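Local structure of TPR repeat-containing protein (Cytophaga hutchinsonii, 3U4T) at residues A[245-250]-A[255-260]; A[204-209]-A[221-226]; A[191-196]-A[228-233]. The protein is of unknown function but, as a tetratricopeptide-repeat protein, probably serves as a helical scaffold for protein-protein interactions. The protein carries 1 engineered substitution. One frame throughout, in Å; residues are numbered along the deposited sequence.

Contact 1. Residues A[245-250]-A[255-260]; sequences KNILAL and KKAIDG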
ATOM      1  N   LYS A 245     -25.563 -12.282  15.500  1.00 29.57           N
ATOM      2  CA  LYS A 245     -26.198 -13.034  14.435  1.00 43.07           C
ATOM      3  C   LYS A 245     -25.644 -12.614  13.086  1.00 42.92           C
ATOM      4  O   LYS A 245     -25.352 -13.459  12.250  1.00 41.96           O
ATOM      5  CB  LYS A 245     -27.721 -12.852  14.473  1.00 47.38           C
ATOM      6  CG  LYS A 245     -28.404 -13.575  15.638  1.00 60.55           C
ATOM      7  CD  LYS A 245     -29.900 -13.264  15.717  1.00 72.64           C
ATOM      8  CE  LYS A 245     -30.554 -13.955  16.916  1.00 81.80           C
ATOM      9  NZ  LYS A 245     -31.852 -13.325  17.301  1.00 91.68           N
ATOM     10  N   ASN A 246     -25.477 -11.318  12.860  1.00 32.67           N
ATOM     11  CA  ASN A 246     -24.943 -10.883  11.573  1.00 28.28           C
ATOM     12  C   ASN A 246     -23.618 -11.555  11.249  1.00 36.12           C
ATOM     13  O   ASN A 246     -23.290 -11.765  10.080  1.00 45.61           O
ATOM     14  CB  ASN A 246     -24.754  -9.380  11.550  1.00 28.81           C
ATOM     15  CG  ASN A 246     -26.025  -8.656  11.845  1.00 38.83           C
ATOM     16  OD1 ASN A 246     -27.106  -9.132  11.493  1.00 41.91           O
ATOM     17  ND2 ASN A 246     -25.919  -7.499  12.487  1.00 42.98           N
ATOM     18  N   ILE A 247     -22.861 -11.899  12.287  1.00 37.80           N
ATOM     19  CA  ILE A 247     -21.573 -12.544  12.089  1.00 32.84           C
ATOM     20  C   ILE A 247     -21.711 -13.994  11.628  1.00 35.99           C
ATOM     21  O   ILE A 247     -21.017 -14.420  10.696  1.00 34.34           O
ATOM     22  CB  ILE A 247     -20.737 -12.489  13.369  1.00 32.96           C
ATOM     23  CG1 ILE A 247     -20.460 -11.026  13.709  1.00 26.78           C
ATOM     24  CG2 ILE A 247     -19.424 -13.265  13.184  1.00 31.91           C
ATOM     25  CD1 ILE A 247     -19.823 -10.825  15.053  1.00 14.91           C
ATOM     26  N   LEU A 248     -22.599 -14.749  12.276  1.00 40.65           N
ATOM     27  CA  LEU A 248     -22.831 -16.149  11.906  1.00 36.42           C
ATOM     28  C   LEU A 248     -23.374 -16.204  10.482  1.00 36.42           C
ATOM     29  O   LEU A 248     -22.992 -17.075   9.698  1.00 38.02           O
ATOM     30  CB  LEU A 248     -23.827 -16.802  12.871  1.00 28.87           C
ATOM     31  CG  LEU A 248     -23.347 -16.962  14.316  1.00 32.68           C
ATOM     32  CD1 LEU A 248     -24.433 -17.543  15.211  1.00 35.03           C
ATOM     33  CD2 LEU A 248     -22.143 -17.869  14.296  1.00 33.25           C
ATOM     34  N   ALA A 249     -24.273 -15.275  10.151  1.00 39.72           N
ATOM     35  CA  ALA A 249     -24.854 -15.197   8.810  1.00 39.96           C
ATOM     36  C   ALA A 249     -23.716 -15.094   7.782  1.00 40.99           C
ATOM     37  O   ALA A 249     -23.862 -15.509   6.628  1.00 52.17           O
ATOM     38  CB  ALA A 249     -25.788 -13.966   8.706  1.00 31.69           C
ATOM     39  N   LEU A 250     -22.586 -14.533   8.213  1.00 28.65           N
ATOM     40  CA  LEU A 250     -21.404 -14.363   7.361  1.00 43.78           C
ATOM     41  C   LEU A 250     -20.410 -15.504   7.573  1.00 47.91           C
ATOM     42  O   LEU A 250     -19.634 -15.844   6.685  1.00 46.14           O
ATOM     43  CB  LEU A 250     -20.692 -13.043   7.694  1.00 42.36           C
ATOM     44  CG  LEU A 250     -21.265 -11.705   7.226  1.00 48.91           C
ATOM     45  CD1 LEU A 250     -20.769 -10.589   8.125  1.00 45.43           C
ATOM     46  CD2 LEU A 250     -20.860 -11.461   5.793  1.00 46.97           C
ATOM     47  N   LYS A 255     -16.614 -18.873  16.392  1.00 68.85           N
ATOM     48  CA  LYS A 255     -16.633 -19.216  17.811  1.00 68.24           C
ATOM     49  C   LYS A 255     -17.007 -18.097  18.794  1.00 51.95           C
ATOM     50  O   LYS A 255     -17.674 -18.353  19.796  1.00 45.97           O
ATOM     51  CB  LYS A 255     -15.283 -19.824  18.194  1.00 74.37           C
ATOM     52  CG  LYS A 255     -14.813 -20.921  17.237  1.00 71.94           C
ATOM     53  CD  LYS A 255     -13.601 -21.677  17.778  1.00 72.20           C
ATOM     54  CE  LYS A 255     -13.996 -23.020  18.390  1.00 73.88           C
ATOM     55  NZ  LYS A 255     -15.025 -22.907  19.461  1.00 74.67           N
ATOM     56  N   LYS A 256     -16.578 -16.867  18.517  1.00 47.03           N
ATOM     57  CA  LYS A 256     -16.899 -15.735  19.387  1.00 51.23           C
ATOM     58  C   LYS A 256     -18.401 -15.461  19.400  1.00 50.76           C
ATOM     59  O   LYS A 256     -18.998 -15.261  20.457  1.00 50.95           O
ATOM     60  CB  LYS A 256     -16.189 -14.453  18.930  1.00 55.40           C
ATOM     61  CG  LYS A 256     -14.695 -14.363  19.206  1.00 69.59           C
ATOM     62  CD  LYS A 256     -13.859 -14.989  18.092  1.00 81.45           C
ATOM     63  CE  LYS A 256     -13.897 -16.514  18.115  1.00 79.26           C
ATOM     64  NZ  LYS A 256     -14.428 -17.099  16.848  1.00 78.03           N
ATOM     65  N   ALA A 257     -19.005 -15.439  18.217  1.00 45.26           N
ATOM     66  CA  ALA A 257     -20.438 -15.174  18.099  1.00 42.72           C
ATOM     67  C   ALA A 257     -21.290 -16.324  18.629  1.00 40.70           C
ATOM     68  O   ALA A 257     -22.406 -16.121  19.115  1.00 50.63           O
ATOM     69  CB  ALA A 257     -20.794 -14.893  16.645  1.00 30.05           C
ATOM     70  N   ILE A 258     -20.767 -17.540  18.529  1.00 48.94           N
ATOM     71  CA  ILE A 258     -21.501 -18.698  19.006  1.00 49.86           C
ATOM     72  C   ILE A 258     -21.606 -18.640  20.526  1.00 53.98           C
ATOM     73  O   ILE A 258     -22.692 -18.773  21.092  1.00 53.89           O
ATOM     74  CB  ILE A 258     -20.799 -19.996  18.576  1.00 44.46           C
ATOM     75  CG1 ILE A 258     -20.989 -20.211  17.074  1.00 50.57           C
ATOM     76  CG2 ILE A 258     -21.360 -21.175  19.340  1.00 58.64           C
ATOM     77  CD1 ILE A 258     -20.150 -21.345  16.505  1.00 54.40           C
ATOM     78  N   ASP A 259     -20.468 -18.415  21.175  1.00 60.58           N
ATOM     79  CA  ASP A 259     -20.392 -18.350  22.631  1.00 66.98           C
ATOM     80  C   ASP A 259     -21.036 -17.101  23.228  1.00 60.52           C
ATOM     81  O   ASP A 259     -21.399 -17.079  24.409  1.00 60.22           O
ATOM     82  CB  ASP A 259     -18.930 -18.444  23.063  1.00 75.85           C
ATOM     83  CG  ASP A 259     -18.246 -19.683  22.521  1.00 87.51           C
ATOM     84  OD1 ASP A 259     -18.732 -20.801  22.792  1.00 94.09           O
ATOM     85  OD2 ASP A 259     -17.220 -19.540  21.825  1.00 87.16           O
ATOM     86  N   GLY A 260     -21.170 -16.063  22.412  1.00 54.24           N
ATOM     87  CA  GLY A 260     -21.788 -14.842  22.887  1.00 51.78           C
ATOM     88  C   GLY A 260     -23.298 -14.994  22.900  1.00 56.65           C
ATOM     89  O   GLY A 260     -24.005 -14.189  23.509  1.00 45.61           O
TER
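Leu248 lays the CD2 branch of its isobutyl group over the methyl of Ala257, with Leu248 CD2 4.0 Å from Ala257 CB, and carries the same branch on to Ile258, where CD2 comes within 3.8 Å of Ile258 CG1. Helices 237-250 and 255-261 pack as an antiparallel pair consistent with continuation of the tetratricopeptide-repeat array, at the C-terminal end of the modelled chain. Their segments run at 137° to each other, with axes 8.9 Å apart at closest approach, and the smallest CA-CA separation, 6.7 Å between Ile247 and Ala257, marks where the small residue admits its larger neighbours. Ala257 is the point on which both residues of the preceding helix converge, and its buried methyl takes Leu248 on one part of its surface and Ile247 on another. The Leu248 and Ile258 side chains meet at about a right angle; toward Ile258 the leucine touches with CD2 alone, whereas CG and CD2 both rest on Ala257. No hydrogen bond spans the segments; the joint is wholly aliphatic. Ile247 also packs on Ile221, Asn224 and Glu225 of helix 217-233, which puts it between two helices, while Asn254 OD1, just ahead of helix 255-261, accepts a hydrogen bond from Lys256 NZ. With its CG2 anti to the backbone N (chi1 of -63° for CG1), Ile247 turns that methyl to Ala257, CG2 standing 4.1 Å from Ala257 CB.

Contact 2. Residues A[204-209]-A[221-226]; sequences KLIEVC and IEANEY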
ATOM      1  N   LYS A 204     -21.217   3.023  10.243  1.00 44.62           N
ATOM      2  CA  LYS A 204     -21.159   3.493   8.864  1.00 46.54           C
ATOM      3  C   LYS A 204     -20.457   2.453   7.988  1.00 42.34           C
ATOM      4  O   LYS A 204     -20.796   2.282   6.817  1.00 33.56           O
ATOM      5  CB  LYS A 204     -20.425   4.829   8.786  1.00 41.00           C
ATOM      6  CG  LYS A 204     -21.349   6.038   8.647  1.00 50.43           C
ATOM      7  CD  LYS A 204     -21.969   6.109   7.251  1.00 61.84           C
ATOM      8  CE  LYS A 204     -22.762   7.403   7.042  1.00 71.70           C
ATOM      9  NZ  LYS A 204     -22.991   7.703   5.591  1.00 72.13           N
ATOM     10  N   LEU A 205     -19.482   1.756   8.568  1.00 46.29           N
ATOM     11  CA  LEU A 205     -18.745   0.724   7.849  1.00 36.94           C
ATOM     12  C   LEU A 205     -19.708  -0.364   7.394  1.00 42.97           C
ATOM     13  O   LEU A 205     -19.632  -0.854   6.270  1.00 37.59           O
ATOM     14  CB  LEU A 205     -17.701   0.090   8.750  1.00 26.38           C
ATOM     15  CG  LEU A 205     -16.880  -0.924   7.964  1.00 29.16           C
ATOM     16  CD1 LEU A 205     -15.889  -0.174   7.095  1.00 34.19           C
ATOM     17  CD2 LEU A 205     -16.134  -1.832   8.900  1.00 29.62           C
ATOM     18  N   ILE A 206     -20.603  -0.755   8.291  1.00 44.19           N
ATOM     19  CA  ILE A 206     -21.601  -1.770   7.975  1.00 42.01           C
ATOM     20  C   ILE A 206     -22.584  -1.155   6.977  1.00 46.11           C
ATOM     21  O   ILE A 206     -23.120  -1.848   6.114  1.00 45.60           O
ATOM     22  CB  ILE A 206     -22.378  -2.214   9.242  1.00 31.97           C
ATOM     23  CG1 ILE A 206     -21.449  -2.961  10.194  1.00 32.67           C
ATOM     24  CG2 ILE A 206     -23.557  -3.089   8.854  1.00 23.00           C
ATOM     25  CD1 ILE A 206     -22.102  -3.300  11.542  1.00 43.53           C
ATOM     26  N   GLU A 207     -22.818   0.152   7.101  1.00 51.05           N
ATOM     27  CA  GLU A 207     -23.735   0.841   6.198  1.00 53.75           C
ATOM     28  C   GLU A 207     -23.260   0.634   4.768  1.00 58.36           C
ATOM     29  O   GLU A 207     -23.969   0.057   3.943  1.00 58.71           O
ATOM     30  CB  GLU A 207     -23.798   2.345   6.512  1.00 57.34           C
ATOM     31  CG  GLU A 207     -25.107   2.802   7.158  1.00 74.09           C
ATOM     32  CD  GLU A 207     -25.072   4.258   7.599  1.00 86.59           C
ATOM     33  OE1 GLU A 207     -24.827   5.129   6.741  1.00 94.21           O
ATOM     34  OE2 GLU A 207     -25.294   4.535   8.800  1.00 83.63           O
ATOM     35  N   VAL A 208     -22.044   1.083   4.484  1.00 47.84           N
ATOM     36  CA  VAL A 208     -21.496   0.947   3.144  1.00 52.46           C
ATOM     37  C   VAL A 208     -21.032  -0.472   2.808  1.00 51.50           C
ATOM     38  O   VAL A 208     -20.798  -0.791   1.645  1.00 60.57           O
ATOM     39  CB  VAL A 208     -20.320   1.925   2.930  1.00 49.53           C
ATOM     40  CG1 VAL A 208     -20.731   3.338   3.341  1.00 47.33           C
ATOM     41  CG2 VAL A 208     -19.110   1.460   3.719  1.00 52.56           C
ATOM     42  N   CYS A 209     -20.910  -1.331   3.814  1.00 35.01           N
ATOM     43  CA  CYS A 209     -20.457  -2.708   3.568  1.00 36.45           C
ATOM     44  C   CYS A 209     -21.490  -3.824   3.580  1.00 41.41           C
ATOM     45  O   CYS A 209     -21.359  -4.806   2.861  1.00 40.07           O
ATOM     46  CB  CYS A 209     -19.343  -3.087   4.547  1.00 35.50           C
ATOM     47  SG  CYS A 209     -17.737  -2.364   4.206  1.00 46.51           S
ATOM     48  N   ILE A 221     -17.433  -8.401  10.050  1.00 30.98           N
ATOM     49  CA  ILE A 221     -17.324  -9.192  11.259  1.00 30.19           C
ATOM     50  C   ILE A 221     -16.713  -8.346  12.362  1.00 35.02           C
ATOM     51  O   ILE A 221     -17.173  -8.386  13.504  1.00 34.40           O
ATOM     52  CB  ILE A 221     -16.476 -10.452  11.002  1.00 25.42           C
ATOM     53  CG1 ILE A 221     -17.310 -11.454  10.197  1.00 31.71           C
ATOM     54  CG2 ILE A 221     -16.002 -11.058  12.314  1.00 33.03           C
ATOM     55  CD1 ILE A 221     -16.605 -12.764   9.899  1.00 24.48           C
ATOM     56  N   GLU A 222     -15.676  -7.578  12.018  1.00 22.68           N
ATOM     57  CA  GLU A 222     -15.012  -6.707  12.990  1.00 28.36           C
ATOM     58  C   GLU A 222     -15.987  -5.641  13.483  1.00 28.12           C
ATOM     59  O   GLU A 222     -16.064  -5.347  14.675  1.00 34.99           O
ATOM     60  CB  GLU A 222     -13.792  -6.027  12.359  1.00 28.77           C
ATOM     61  CG  GLU A 222     -13.079  -5.004  13.257  1.00 26.17           C
ATOM     62  CD  GLU A 222     -11.859  -4.407  12.569  1.00 31.83           C
ATOM     63  OE1 GLU A 222     -11.436  -3.273  12.898  1.00 35.94           O
ATOM     64  OE2 GLU A 222     -11.318  -5.097  11.683  1.00 24.76           O
ATOM     65  N   ALA A 223     -16.727  -5.059  12.547  1.00 24.02           N
ATOM     66  CA  ALA A 223     -17.691  -4.024  12.875  1.00 27.91           C
ATOM     67  C   ALA A 223     -18.769  -4.588  13.797  1.00 27.17           C
ATOM     68  O   ALA A 223     -19.085  -4.000  14.827  1.00 36.50           O
ATOM     69  CB  ALA A 223     -18.309  -3.482  11.603  1.00 20.09           C
ATOM     70  N   ASN A 224     -19.324  -5.738  13.444  1.00 22.72           N
ATOM     71  CA  ASN A 224     -20.364  -6.333  14.269  1.00 33.32           C
ATOM     72  C   ASN A 224     -19.863  -6.782  15.631  1.00 35.10           C
ATOM     73  O   ASN A 224     -20.596  -6.702  16.623  1.00 33.88           O
ATOM     74  CB  ASN A 224     -21.021  -7.505  13.535  1.00 35.28           C
ATOM     75  CG  ASN A 224     -22.065  -7.049  12.531  1.00 39.56           C
ATOM     76  OD1 ASN A 224     -23.155  -6.619  12.900  1.00 36.47           O
ATOM     77  ND2 ASN A 224     -21.733  -7.136  11.257  1.00 33.67           N
ATOM     78  N   GLU A 225     -18.619  -7.256  15.680  1.00 30.67           N
ATOM     79  CA  GLU A 225     -18.039  -7.706  16.933  1.00 34.39           C
ATOM     80  C   GLU A 225     -17.961  -6.534  17.891  1.00 36.53           C
ATOM     81  O   GLU A 225     -18.337  -6.655  19.047  1.00 28.76           O
ATOM     82  CB  GLU A 225     -16.648  -8.302  16.711  1.00 36.79           C
ATOM     83  CG  GLU A 225     -16.648  -9.757  16.259  1.00 51.64           C
ATOM     84  CD  GLU A 225     -15.273 -10.405  16.376  1.00 63.88           C
ATOM     85  OE1 GLU A 225     -14.418  -9.854  17.097  1.00 71.81           O
ATOM     86  OE2 GLU A 225     -15.046 -11.469  15.765  1.00 68.76           O
ATOM     87  N   TYR A 226     -17.475  -5.398  17.414  1.00 28.06           N
ATOM     88  CA  TYR A 226     -17.384  -4.220  18.266  1.00 33.95           C
ATOM     89  C   TYR A 226     -18.784  -3.890  18.792  1.00 31.42           C
ATOM     90  O   TYR A 226     -18.997  -3.758  19.993  1.00 26.90           O
ATOM     91  CB  TYR A 226     -16.846  -3.028  17.471  1.00 22.36           C
ATOM     92  CG  TYR A 226     -16.922  -1.721  18.236  1.00 22.23           C
ATOM     93  CD1 TYR A 226     -15.934  -1.369  19.158  1.00 22.71           C
ATOM     94  CD2 TYR A 226     -18.017  -0.865  18.093  1.00 15.86           C
ATOM     95  CE1 TYR A 226     -16.029  -0.214  19.909  1.00 28.71           C
ATOM     96  CE2 TYR A 226     -18.120   0.289  18.851  1.00 24.66           C
ATOM     97  CZ  TYR A 226     -17.128   0.611  19.752  1.00 37.35           C
ATOM     98  OH  TYR A 226     -17.229   1.766  20.491  1.00 44.35           O
TER
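The helical segments 204-209 and 221-226 run at 142° to each other with axes 9.4 Å apart at closest approach, and their backbones come nearest at Ile206 and Ala223, whose CA atoms are 6.7 Å apart. Ile206 fills this approach. Ile206 CG1 is only 3.5 Å from Ala223 CB, a close-packed carbon pair, and CD1 stays on that methyl while also lying over the face of the Asn224 amide, 3.7 Å from Asn224 OD1 and almost as near Asn224 CG and ND2. Leu205 reaches the same methyl with one branch, CD2 lying 3.8 Å from Ala223 CB; with CG anti to the backbone N (chi1 -177°), the side chain leans to Ala223 beside that of Ile206. Large side chains against an alanine let the antiparallel pair 199-209 and 217-233 approach closely, consistent with the tetratricopeptide-repeat fold. Asn224 crosses Ile206 at about a right angle and brings a polar group into a buried contact, where both ends of the amide find partners. ND2 donates to Leu220 O, one turn earlier in its own helix, and OD1 accepts from Asn246 ND2 of helix 237-250, two bonds that fix which way the amide is turned.

Contact 3. Residues A[191-196]-A[228-233]; sequences PDTKQG and AYYYTI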
ATOM      1  N   PRO A 191     -10.081   2.818  24.805  1.00 52.54           N
ATOM      2  CA  PRO A 191      -9.673   1.450  25.167  1.00 59.74           C
ATOM      3  C   PRO A 191     -10.673   0.603  25.937  1.00 77.82           C
ATOM      4  O   PRO A 191     -10.809  -0.594  25.670  1.00 86.98           O
ATOM      5  CB  PRO A 191      -8.377   1.668  25.947  1.00 55.26           C
ATOM      6  CG  PRO A 191      -8.588   3.003  26.572  1.00 52.99           C
ATOM      7  CD  PRO A 191      -9.162   3.793  25.424  1.00 49.02           C
ATOM      8  N   ASP A 192     -11.368   1.207  26.894  1.00 81.12           N
ATOM      9  CA  ASP A 192     -12.346   0.454  27.658  1.00 73.09           C
ATOM     10  C   ASP A 192     -13.760   0.676  27.150  1.00 64.03           C
ATOM     11  O   ASP A 192     -14.728   0.342  27.822  1.00 70.15           O
ATOM     12  CB  ASP A 192     -12.240   0.788  29.146  1.00 68.60           C
ATOM     13  CG  ASP A 192     -10.998   0.185  29.782  1.00 63.43           C
ATOM     14  OD1 ASP A 192     -10.711  -1.011  29.521  1.00 55.78           O
ATOM     15  OD2 ASP A 192     -10.317   0.902  30.540  1.00 72.77           O
ATOM     16  N   THR A 193     -13.866   1.248  25.956  1.00 53.59           N
ATOM     17  CA  THR A 193     -15.156   1.478  25.331  1.00 46.87           C
ATOM     18  C   THR A 193     -16.156   2.209  26.223  1.00 48.04           C
ATOM     19  O   THR A 193     -17.365   1.995  26.128  1.00 38.31           O
ATOM     20  CB  THR A 193     -15.770   0.147  24.917  1.00 43.13           C
ATOM     21  OG1 THR A 193     -14.767  -0.654  24.281  1.00 44.63           O
ATOM     22  CG2 THR A 193     -16.923   0.365  23.960  1.00 46.93           C
ATOM     23  N   LYS A 194     -15.653   3.080  27.086  1.00 59.60           N
ATOM     24  CA  LYS A 194     -16.517   3.822  27.982  1.00 63.00           C
ATOM     25  C   LYS A 194     -17.400   4.840  27.250  1.00 58.89           C
ATOM     26  O   LYS A 194     -18.470   5.205  27.743  1.00 50.16           O
ATOM     27  CB  LYS A 194     -15.669   4.534  29.039  1.00 69.87           C
ATOM     28  CG  LYS A 194     -14.809   3.610  29.897  1.00 72.14           C
ATOM     29  CD  LYS A 194     -14.111   4.386  31.011  1.00 79.87           C
ATOM     30  CE  LYS A 194     -15.125   5.133  31.881  1.00 85.67           C
ATOM     31  NZ  LYS A 194     -14.496   5.962  32.949  1.00 90.67           N
ATOM     32  N   GLN A 195     -16.963   5.284  26.073  1.00 61.09           N
ATOM     33  CA  GLN A 195     -17.715   6.284  25.313  1.00 61.17           C
ATOM     34  C   GLN A 195     -18.249   5.862  23.948  1.00 51.53           C
ATOM     35  O   GLN A 195     -19.025   6.599  23.344  1.00 46.76           O
ATOM     36  CB  GLN A 195     -16.870   7.542  25.105  1.00 65.92           C
ATOM     37  CG  GLN A 195     -16.211   8.089  26.347  1.00 80.19           C
ATOM     38  CD  GLN A 195     -15.711   9.496  26.138  1.00 93.45           C
ATOM     39  OE1 GLN A 195     -15.196   9.828  25.070  1.00 92.08           O
ATOM     40  NE2 GLN A 195     -15.853  10.332  27.159  1.00104.95           N
ATOM     41  N   GLY A 196     -17.829   4.699  23.459  1.00 49.96           N
ATOM     42  CA  GLY A 196     -18.287   4.233  22.160  1.00 47.93           C
ATOM     43  C   GLY A 196     -17.800   5.100  21.011  1.00 44.50           C
ATOM     44  O   GLY A 196     -18.475   5.226  19.991  1.00 50.90           O
ATOM     45  N   ALA A 228     -21.499  -5.728  19.028  1.00 31.15           N
ATOM     46  CA  ALA A 228     -21.979  -6.744  19.975  1.00 36.54           C
ATOM     47  C   ALA A 228     -21.391  -6.568  21.375  1.00 36.13           C
ATOM     48  O   ALA A 228     -22.098  -6.751  22.371  1.00 41.80           O
ATOM     49  CB  ALA A 228     -21.689  -8.146  19.452  1.00 25.96           C
ATOM     50  N   TYR A 229     -20.110  -6.209  21.456  1.00 36.99           N
ATOM     51  CA  TYR A 229     -19.471  -5.985  22.749  1.00 43.74           C
ATOM     52  C   TYR A 229     -19.956  -4.662  23.329  1.00 41.60           C
ATOM     53  O   TYR A 229     -20.233  -4.558  24.516  1.00 37.25           O
ATOM     54  CB  TYR A 229     -17.943  -5.960  22.615  1.00 47.91           C
ATOM     55  CG  TYR A 229     -17.324  -7.320  22.321  1.00 68.03           C
ATOM     56  CD1 TYR A 229     -17.641  -8.444  23.097  1.00 65.92           C
ATOM     57  CD2 TYR A 229     -16.399  -7.479  21.287  1.00 73.49           C
ATOM     58  CE1 TYR A 229     -17.047  -9.689  22.849  1.00 61.84           C
ATOM     59  CE2 TYR A 229     -15.799  -8.720  21.032  1.00 73.30           C
ATOM     60  CZ  TYR A 229     -16.126  -9.819  21.817  1.00 67.19           C
ATOM     61  OH  TYR A 229     -15.513 -11.032  21.584  1.00 61.10           O
ATOM     62  N   TYR A 230     -20.058  -3.644  22.488  1.00 22.81           N
ATOM     63  CA  TYR A 230     -20.521  -2.354  22.958  1.00 27.12           C
ATOM     64  C   TYR A 230     -21.867  -2.536  23.652  1.00 40.05           C
ATOM     65  O   TYR A 230     -22.107  -1.997  24.733  1.00 46.67           O
ATOM     66  CB  TYR A 230     -20.722  -1.398  21.786  1.00 29.47           C
ATOM     67  CG  TYR A 230     -21.410  -0.119  22.198  1.00 29.76           C
ATOM     68  CD1 TYR A 230     -20.685   0.931  22.762  1.00 30.85           C
ATOM     69  CD2 TYR A 230     -22.791   0.019  22.076  1.00 35.39           C
ATOM     70  CE1 TYR A 230     -21.315   2.089  23.194  1.00 36.18           C
ATOM     71  CE2 TYR A 230     -23.437   1.174  22.509  1.00 43.27           C
ATOM     72  CZ  TYR A 230     -22.695   2.206  23.064  1.00 43.55           C
ATOM     73  OH  TYR A 230     -23.336   3.358  23.458  1.00 45.46           O
ATOM     74  N   TYR A 231     -22.743  -3.303  23.009  1.00 35.66           N
ATOM     75  CA  TYR A 231     -24.074  -3.527  23.533  1.00 32.26           C
ATOM     76  C   TYR A 231     -24.150  -4.479  24.706  1.00 31.11           C
ATOM     77  O   TYR A 231     -25.081  -4.389  25.497  1.00 36.50           O
ATOM     78  CB  TYR A 231     -25.017  -3.976  22.416  1.00 43.76           C
ATOM     79  CG  TYR A 231     -25.491  -2.823  21.558  1.00 44.74           C
ATOM     80  CD1 TYR A 231     -26.024  -1.662  22.140  1.00 43.46           C
ATOM     81  CD2 TYR A 231     -25.420  -2.895  20.171  1.00 32.00           C
ATOM     82  CE1 TYR A 231     -26.474  -0.600  21.355  1.00 38.63           C
ATOM     83  CE2 TYR A 231     -25.866  -1.845  19.373  1.00 37.92           C
ATOM     84  CZ  TYR A 231     -26.393  -0.698  19.970  1.00 37.39           C
ATOM     85  OH  TYR A 231     -26.822   0.331  19.159  1.00 38.79           O
ATOM     86  N   THR A 232     -23.188  -5.389  24.817  1.00 30.21           N
ATOM     87  CA  THR A 232     -23.166  -6.295  25.956  1.00 34.75           C
ATOM     88  C   THR A 232     -22.770  -5.440  27.161  1.00 42.30           C
ATOM     89  O   THR A 232     -23.346  -5.553  28.240  1.00 50.38           O
ATOM     90  CB  THR A 232     -22.145  -7.399  25.749  1.00 34.10           C
ATOM     91  OG1 THR A 232     -22.524  -8.160  24.595  1.00 37.04           O
ATOM     92  CG2 THR A 232     -22.088  -8.311  26.960  1.00 25.09           C
ATOM     93  N   ILE A 233     -21.791  -4.570  26.962  1.00 40.15           N
ATOM     94  CA  ILE A 233     -21.353  -3.680  28.019  1.00 41.63           C
ATOM     95  C   ILE A 233     -22.551  -2.858  28.473  1.00 41.51           C
ATOM     96  O   ILE A 233     -22.792  -2.706  29.672  1.00 40.35           O
ATOM     97  CB  ILE A 233     -20.269  -2.715  27.518  1.00 39.23           C
ATOM     98  CG1 ILE A 233     -18.990  -3.497  27.204  1.00 35.83           C
ATOM     99  CG2 ILE A 233     -20.017  -1.631  28.566  1.00 40.75           C
ATOM    100  CD1 ILE A 233     -17.966  -2.715  26.399  1.00 33.91           C
TER
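Thr193 and Ile233 make the aliphatic part of this contact: Thr193 CB lies 3.9 Å from Ile233 CD1, and Thr193 CG2 is only slightly farther from the same methyl. The CG2 of Thr193 stands anti to its backbone N while OG1 lies beside that N (chi1 -45°), which turns the methyl to the helix.

The aromatic part belongs to Tyr230. Thr193 CG2 approaches the ring at its edge, near the ring plane, 4.0 Å from Tyr230 CD1. Gly196 CA lies 3.9 Å from Tyr230 CE1, at a slant to the ring. Gly196, with a positive phi of 66° and no side chain, lets its CA come this close to the ring.

No hydrogen bond crosses between the segments. Within the helix, Ala228 O accepts from Thr232 N at 3.0 Å and from Thr232 OG1 at 2.7 Å, the donors arriving from opposite faces of the carbonyl plane. The loop is held by Asp190, just before it, whose OD2 accepts from Gln195 N.

The loop 191-196 links helix 176-189 to helix 199-209 in what is probably a continuation of the tetratricopeptide-repeat stack and packs on the C-terminal turns of helix 217-233, while Ala228 and Tyr231 of that helix touch helix 237-250.

Contact 2 is the buried one of the three, with three of its four touching residues buried, whereas contacts 1 and 3 are only partly buried and lie farther out, their centres about 31 Å from the chain centre against about 22 Å. Contacts 2 and 3 share helix 217-233, one on its middle and one near its C-terminal end, and Tyr226 OH lies 3.2 Å from Gly196 CA where they meet. Helix 237-250 packs on helix 217-233, so contact 1 lies on the next layer out from contact 2. Chemically, contact 1 is purely aliphatic, contact 2 adds a buried amide, and contact 3 sets a tyrosine ring against a loop.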